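Local structure of Bse634I restriction endonuclease (Geobacillus stearothermophilus, 1KNV) at residues Phe110-Thr120 against Phe179-Trp188. The protein is a type II restriction endonuclease of the PDDEXK nuclease clan that cleaves DNA at a specific sequence, probably with the help of metal ions. Sequence-based numbering, arbitrary orientation.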
ATOM      1  N   PHE B 110     -27.411  14.259 -12.191  1.00 27.70           N
ATOM      2  CA  PHE B 110     -26.873  14.738 -10.932  1.00 26.09           C
ATOM      3  C   PHE B 110     -25.850  13.736 -10.434  1.00 26.60           C
ATOM      4  O   PHE B 110     -26.223  12.683  -9.923  1.00 27.32           O
ATOM      5  CB  PHE B 110     -27.991  14.870  -9.897  1.00 24.51           C
ATOM      6  CG  PHE B 110     -27.550  15.493  -8.594  1.00 23.90           C
ATOM      7  CD1 PHE B 110     -27.706  16.856  -8.369  1.00 22.83           C
ATOM      8  CD2 PHE B 110     -26.980  14.716  -7.592  1.00 23.24           C
ATOM      9  CE1 PHE B 110     -27.308  17.431  -7.171  1.00 22.29           C
ATOM     10  CE2 PHE B 110     -26.579  15.283  -6.390  1.00 22.79           C
ATOM     11  CZ  PHE B 110     -26.742  16.642  -6.179  1.00 23.29           C
ATOM     12  N   ASP B 111     -24.567  14.059 -10.593  1.00 26.09           N
ATOM     13  CA  ASP B 111     -23.482  13.195 -10.133  1.00 24.94           C
ATOM     14  C   ASP B 111     -23.602  13.095  -8.616  1.00 24.58           C
ATOM     15  O   ASP B 111     -23.497  14.107  -7.919  1.00 24.98           O
ATOM     16  CB  ASP B 111     -22.141  13.817 -10.498  1.00 26.09           C
ATOM     17  CG  ASP B 111     -20.972  12.983 -10.037  1.00 27.39           C
ATOM     18  OD1 ASP B 111     -21.155  12.147  -9.130  1.00 26.70           O
ATOM     19  OD2 ASP B 111     -19.861  13.174 -10.578  1.00 29.97           O
ATOM     20  N   PHE B 112     -23.807  11.882  -8.104  1.00 23.45           N
ATOM     21  CA  PHE B 112     -23.978  11.665  -6.660  1.00 22.32           C
ATOM     22  C   PHE B 112     -22.844  12.256  -5.835  1.00 21.97           C
ATOM     23  O   PHE B 112     -23.044  12.630  -4.677  1.00 22.53           O
ATOM     24  CB  PHE B 112     -24.118  10.165  -6.350  1.00 21.86           C
ATOM     25  CG  PHE B 112     -22.799   9.451  -6.129  1.00 20.69           C
ATOM     26  CD1 PHE B 112     -22.290   9.282  -4.846  1.00 20.30           C
ATOM     27  CD2 PHE B 112     -22.062   8.972  -7.205  1.00 19.66           C
ATOM     28  CE1 PHE B 112     -21.060   8.645  -4.639  1.00 20.01           C
ATOM     29  CE2 PHE B 112     -20.838   8.340  -7.010  1.00 20.09           C
ATOM     30  CZ  PHE B 112     -20.335   8.176  -5.721  1.00 19.40           C
ATOM     31  N   ARG B 113     -21.655  12.329  -6.429  1.00 20.74           N
ATOM     32  CA  ARG B 113     -20.486  12.879  -5.750  1.00 21.40           C
ATOM     33  C   ARG B 113     -20.723  14.299  -5.245  1.00 21.42           C
ATOM     34  O   ARG B 113     -20.050  14.761  -4.331  1.00 20.37           O
ATOM     35  CB  ARG B 113     -19.279  12.837  -6.688  1.00 21.12           C
ATOM     36  CG  ARG B 113     -18.779  11.418  -6.893  1.00 21.57           C
ATOM     37  CD  ARG B 113     -17.850  11.304  -8.068  1.00 21.83           C
ATOM     38  NE  ARG B 113     -16.709  12.205  -7.964  1.00 21.70           N
ATOM     39  CZ  ARG B 113     -15.704  12.211  -8.831  1.00 22.03           C
ATOM     40  NH1 ARG B 113     -15.713  11.361  -9.852  1.00 23.14           N
ATOM     41  NH2 ARG B 113     -14.698  13.060  -8.686  1.00 21.43           N
ATOM     42  N   LYS B 114     -21.703  14.978  -5.831  1.00 22.30           N
ATOM     43  CA  LYS B 114     -22.031  16.333  -5.430  1.00 21.26           C
ATOM     44  C   LYS B 114     -22.693  16.387  -4.058  1.00 20.72           C
ATOM     45  O   LYS B 114     -22.925  17.470  -3.530  1.00 21.09           O
ATOM     46  CB  LYS B 114     -22.924  16.977  -6.491  1.00 23.43           C
ATOM     47  CG  LYS B 114     -22.183  17.226  -7.799  1.00 25.81           C
ATOM     48  CD  LYS B 114     -23.115  17.390  -8.979  1.00 27.75           C
ATOM     49  CE  LYS B 114     -23.938  18.640  -8.860  1.00 29.70           C
ATOM     50  NZ  LYS B 114     -24.888  18.764 -10.003  1.00 31.48           N
ATOM     51  N   ILE B 115     -23.003  15.231  -3.472  1.00 20.40           N
ATOM     52  CA  ILE B 115     -23.608  15.237  -2.140  1.00 19.70           C
ATOM     53  C   ILE B 115     -22.512  15.380  -1.091  1.00 19.15           C
ATOM     54  O   ILE B 115     -22.771  15.723   0.060  1.00 20.06           O
ATOM     55  CB  ILE B 115     -24.432  13.947  -1.837  1.00 19.64           C
ATOM     56  CG1 ILE B 115     -23.515  12.728  -1.714  1.00 19.22           C
ATOM     57  CG2 ILE B 115     -25.473  13.728  -2.933  1.00 19.96           C
ATOM     58  CD1 ILE B 115     -24.231  11.510  -1.137  1.00 18.72           C
ATOM     59  N   PHE B 116     -21.278  15.124  -1.505  1.00 18.93           N
ATOM     60  CA  PHE B 116     -20.134  15.228  -0.616  1.00 20.42           C
ATOM     61  C   PHE B 116     -19.823  16.666  -0.233  1.00 19.92           C
ATOM     62  O   PHE B 116     -20.076  17.589  -1.010  1.00 19.15           O
ATOM     63  CB  PHE B 116     -18.909  14.624  -1.293  1.00 21.87           C
ATOM     64  CG  PHE B 116     -18.906  13.128  -1.314  1.00 23.57           C
ATOM     65  CD1 PHE B 116     -18.226  12.440  -2.320  1.00 24.98           C
ATOM     66  CD2 PHE B 116     -19.536  12.407  -0.303  1.00 23.47           C
ATOM     67  CE1 PHE B 116     -18.167  11.046  -2.321  1.00 25.77           C
ATOM     68  CE2 PHE B 116     -19.489  11.024  -0.286  1.00 25.37           C
ATOM     69  CZ  PHE B 116     -18.800  10.336  -1.302  1.00 26.66           C
ATOM     70  N   ASP B 117     -19.273  16.854   0.965  1.00 19.68           N
ATOM     71  CA  ASP B 117     -18.904  18.188   1.407  1.00 19.55           C
ATOM     72  C   ASP B 117     -17.712  18.679   0.590  1.00 20.11           C
ATOM     73  O   ASP B 117     -17.079  17.922  -0.158  1.00 21.23           O
ATOM     74  CB  ASP B 117     -18.596  18.209   2.919  1.00 18.78           C
ATOM     75  CG  ASP B 117     -17.550  17.181   3.349  1.00 19.56           C
ATOM     76  OD1 ASP B 117     -17.517  16.856   4.554  1.00 21.37           O
ATOM     77  OD2 ASP B 117     -16.748  16.702   2.525  1.00 20.24           O
ATOM     78  N   ASN B 118     -17.410  19.955   0.722  1.00 19.81           N
ATOM     79  CA  ASN B 118     -16.312  20.545  -0.019  1.00 20.14           C
ATOM     80  C   ASN B 118     -14.949  19.870   0.194  1.00 19.65           C
ATOM     81  O   ASN B 118     -14.210  19.631  -0.761  1.00 18.38           O
ATOM     82  CB  ASN B 118     -16.223  22.030   0.333  1.00 21.00           C
ATOM     83  CG  ASN B 118     -15.084  22.713  -0.363  1.00 22.18           C
ATOM     84  OD1 ASN B 118     -15.037  22.780  -1.600  1.00 22.69           O
ATOM     85  ND2 ASN B 118     -14.143  23.225   0.425  1.00 22.01           N
ATOM     86  N   GLU B 119     -14.615  19.572   1.443  1.00 18.64           N
ATOM     87  CA  GLU B 119     -13.335  18.951   1.758  1.00 20.02           C
ATOM     88  C   GLU B 119     -13.116  17.656   0.980  1.00 20.60           C
ATOM     89  O   GLU B 119     -12.038  17.424   0.433  1.00 20.74           O
ATOM     90  CB  GLU B 119     -13.251  18.692   3.264  1.00 22.03           C
ATOM     91  CG  GLU B 119     -12.054  17.882   3.713  1.00 24.85           C
ATOM     92  CD  GLU B 119     -12.012  17.698   5.222  1.00 27.26           C
ATOM     93  OE1 GLU B 119     -13.082  17.519   5.847  1.00 29.11           O
ATOM     94  OE2 GLU B 119     -10.904  17.714   5.790  1.00 30.32           O
ATOM     95  N   THR B 120     -14.144  16.816   0.934  1.00 19.21           N
ATOM     96  CA  THR B 120     -14.070  15.551   0.220  1.00 17.78           C
ATOM     97  C   THR B 120     -13.986  15.735  -1.299  1.00 17.49           C
ATOM     98  O   THR B 120     -13.173  15.087  -1.954  1.00 15.21           O
ATOM     99  CB  THR B 120     -15.280  14.674   0.567  1.00 17.82           C
ATOM    100  OG1 THR B 120     -15.256  14.376   1.973  1.00 16.43           O
ATOM    101  CG2 THR B 120     -15.254  13.383  -0.251  1.00 16.22           C
ATOM    102  N   PHE B 179     -32.017  13.977  -3.209  1.00 25.23           N
ATOM    103  CA  PHE B 179     -30.579  14.204  -3.272  1.00 25.37           C
ATOM    104  C   PHE B 179     -30.223  15.688  -3.277  1.00 27.00           C
ATOM    105  O   PHE B 179     -29.124  16.075  -2.870  1.00 27.29           O
ATOM    106  CB  PHE B 179     -30.012  13.521  -4.516  1.00 26.06           C
ATOM    107  CG  PHE B 179     -30.680  13.935  -5.800  1.00 26.18           C
ATOM    108  CD1 PHE B 179     -30.359  15.140  -6.417  1.00 25.45           C
ATOM    109  CD2 PHE B 179     -31.638  13.124  -6.387  1.00 26.08           C
ATOM    110  CE1 PHE B 179     -30.978  15.528  -7.591  1.00 25.01           C
ATOM    111  CE2 PHE B 179     -32.260  13.511  -7.564  1.00 26.51           C
ATOM    112  CZ  PHE B 179     -31.926  14.717  -8.165  1.00 25.46           C
ATOM    113  N   LYS B 180     -31.154  16.520  -3.738  1.00 27.28           N
ATOM    114  CA  LYS B 180     -30.927  17.961  -3.788  1.00 26.50           C
ATOM    115  C   LYS B 180     -30.841  18.599  -2.394  1.00 25.64           C
ATOM    116  O   LYS B 180     -30.130  19.578  -2.210  1.00 25.62           O
ATOM    117  CB  LYS B 180     -32.036  18.647  -4.589  1.00 26.54           C
ATOM    118  CG  LYS B 180     -32.092  18.312  -6.065  1.00 26.45           C
ATOM    119  CD  LYS B 180     -33.220  19.112  -6.689  1.00 27.52           C
ATOM    120  CE  LYS B 180     -33.380  18.845  -8.173  1.00 29.29           C
ATOM    121  NZ  LYS B 180     -34.512  19.659  -8.727  1.00 30.16           N
ATOM    122  N   ASP B 181     -31.567  18.050  -1.420  1.00 25.97           N
ATOM    123  CA  ASP B 181     -31.557  18.571  -0.046  1.00 26.57           C
ATOM    124  C   ASP B 181     -30.210  18.374   0.652  1.00 26.87           C
ATOM    125  O   ASP B 181     -29.835  19.157   1.535  1.00 27.94           O
ATOM    126  CB  ASP B 181     -32.615  17.869   0.811  1.00 28.15           C
ATOM    127  CG  ASP B 181     -34.027  18.190   0.388  1.00 30.45           C
ATOM    128  OD1 ASP B 181     -34.213  18.729  -0.725  1.00 32.37           O
ATOM    129  OD2 ASP B 181     -34.958  17.886   1.171  1.00 30.74           O
ATOM    130  N   ILE B 182     -29.494  17.317   0.280  1.00 24.97           N
ATOM    131  CA  ILE B 182     -28.222  17.037   0.921  1.00 24.91           C
ATOM    132  C   ILE B 182     -26.997  17.367   0.094  1.00 24.44           C
ATOM    133  O   ILE B 182     -25.890  17.036   0.498  1.00 25.84           O
ATOM    134  CB  ILE B 182     -28.124  15.562   1.342  1.00 25.29           C
ATOM    135  CG1 ILE B 182     -28.129  14.673   0.107  1.00 25.62           C
ATOM    136  CG2 ILE B 182     -29.290  15.189   2.253  1.00 25.04           C
ATOM    137  CD1 ILE B 182     -27.888  13.229   0.434  1.00 27.04           C
ATOM    138  N   GLU B 183     -27.180  18.020  -1.052  1.00 23.66           N
ATOM    139  CA  GLU B 183     -26.046  18.372  -1.895  1.00 23.26           C
ATOM    140  C   GLU B 183     -25.005  19.182  -1.127  1.00 22.55           C
ATOM    141  O   GLU B 183     -25.325  20.208  -0.524  1.00 22.71           O
ATOM    142  CB  GLU B 183     -26.511  19.158  -3.126  1.00 24.90           C
ATOM    143  CG  GLU B 183     -25.376  19.813  -3.946  1.00 26.36           C
ATOM    144  CD  GLU B 183     -25.838  20.318  -5.317  1.00 27.25           C
ATOM    145  OE1 GLU B 183     -27.027  20.698  -5.444  1.00 26.63           O
ATOM    146  OE2 GLU B 183     -25.010  20.347  -6.261  1.00 27.60           O
ATOM    147  N   GLY B 184     -23.765  18.687  -1.147  1.00 21.87           N
ATOM    148  CA  GLY B 184     -22.646  19.339  -0.488  1.00 18.87           C
ATOM    149  C   GLY B 184     -22.636  19.232   1.016  1.00 17.97           C
ATOM    150  O   GLY B 184     -21.803  19.842   1.668  1.00 18.26           O
ATOM    151  N   LYS B 185     -23.532  18.433   1.570  1.00 18.68           N
ATOM    152  CA  LYS B 185     -23.639  18.287   3.020  1.00 19.70           C
ATOM    153  C   LYS B 185     -23.170  16.968   3.625  1.00 19.63           C
ATOM    154  O   LYS B 185     -23.054  16.855   4.843  1.00 19.72           O
ATOM    155  CB  LYS B 185     -25.100  18.452   3.444  1.00 22.05           C
ATOM    156  CG  LYS B 185     -25.769  19.787   3.146  1.00 24.77           C
ATOM    157  CD  LYS B 185     -27.269  19.659   3.428  1.00 27.28           C
ATOM    158  CE  LYS B 185     -27.949  21.008   3.565  1.00 30.15           C
ATOM    159  NZ  LYS B 185     -27.697  21.877   2.387  1.00 32.81           N
ATOM    160  N   CYS B 186     -22.896  15.979   2.785  0.58 18.92           N
ATOM    161  CA  CYS B 186     -22.490  14.674   3.282  0.58 19.67           C
ATOM    162  C   CYS B 186     -21.017  14.460   3.557  0.58 19.94           C
ATOM    163  O   CYS B 186     -20.176  14.706   2.703  0.58 21.21           O
ATOM    164  CB  CYS B 186     -22.963  13.594   2.321  0.58 19.44           C
ATOM    165  SG  CYS B 186     -24.723  13.578   2.147  0.58 19.28           S
ATOM    166  N   LYS B 187     -20.722  13.984   4.762  1.00 21.08           N
ATOM    167  CA  LYS B 187     -19.354  13.683   5.145  1.00 22.37           C
ATOM    168  C   LYS B 187     -19.096  12.413   4.347  1.00 21.43           C
ATOM    169  O   LYS B 187     -19.979  11.565   4.219  1.00 20.73           O
ATOM    170  CB  LYS B 187     -19.264  13.389   6.645  1.00 24.84           C
ATOM    171  CG  LYS B 187     -19.393  14.613   7.548  1.00 28.04           C
ATOM    172  CD  LYS B 187     -19.461  14.207   9.019  1.00 31.83           C
ATOM    173  CE  LYS B 187     -18.328  13.237   9.388  1.00 35.27           C
ATOM    174  NZ  LYS B 187     -18.253  12.942  10.861  1.00 36.12           N
ATOM    175  N   TRP B 188     -17.897  12.287   3.802  1.00 20.89           N
ATOM    176  CA  TRP B 188     -17.559  11.133   2.985  1.00 20.41           C
ATOM    177  C   TRP B 188     -17.877   9.787   3.624  1.00 20.53           C
ATOM    178  O   TRP B 188     -18.346   8.881   2.937  1.00 20.25           O
ATOM    179  CB  TRP B 188     -16.080  11.174   2.605  1.00 19.54           C
ATOM    180  CG  TRP B 188     -15.182  10.757   3.700  1.00 18.23           C
ATOM    181  CD1 TRP B 188     -14.773  11.507   4.761  1.00 19.55           C
ATOM    182  CD2 TRP B 188     -14.589   9.463   3.866  1.00 18.50           C
ATOM    183  NE1 TRP B 188     -13.956  10.754   5.584  1.00 19.68           N
ATOM    184  CE2 TRP B 188     -13.833   9.495   5.053  1.00 18.50           C
ATOM    185  CE3 TRP B 188     -14.632   8.273   3.126  1.00 16.74           C
ATOM    186  CZ2 TRP B 188     -13.120   8.392   5.510  1.00 18.19           C
ATOM    187  CZ3 TRP B 188     -13.924   7.182   3.582  1.00 14.88           C
ATOM    188  CH2 TRP B 188     -13.182   7.247   4.759  1.00 16.30           C
TER
HETATM  189  O   HOH W   1     -15.897  14.687   4.939  1.00 30.68           O
HETATM  190  O   HOH W   2     -19.119  21.756   2.383  1.00 30.79           O
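Phe179 lays CD1 over the centre of one face of the Phe110 ring, 3.4 Å above its plane, with the two ring planes 39° apart. At the edge of Phe110, in its plane, lie Ile115 CG2 and Glu183 CB. The edge of the Phe116 ring meets Cys186 O, and water 1 lies in plane at the edge of the Trp188 ring, whose CB is approached by Thr120 OG1. Glu183 leaves its backbone with CG opposite the amide N (chi1 169°) and runs extended beside Lys114; its OE2 stands 3.3 Å from Lys114 CE but 4.1 Å from NZ, a loose pairing of charges.

Backbone bonds fasten segment 179-188 to the 3-10 turn 112-115 and to the residues leading into helix 118-131. Gly184 N reaches a lone pair of Lys114 O. Cys186 N donates to Ile115 O at 2.7 Å and Asp117 N returns a bond to Cys186 O, forming a single beta bridge between Phe116 and Cys186. Asp117 N-caps the helix: OD2 accepts from Thr120 N (3.1 Å) and Thr120 OG1 (2.8 Å), the latter also hydrogen-bonded to Tyr227 OH.

Phe179 and Ile182 pack on strand 99-103, outermost in the mixed sheet within this chain, and Trp188 stacks on Tyr227 of helix 203-227.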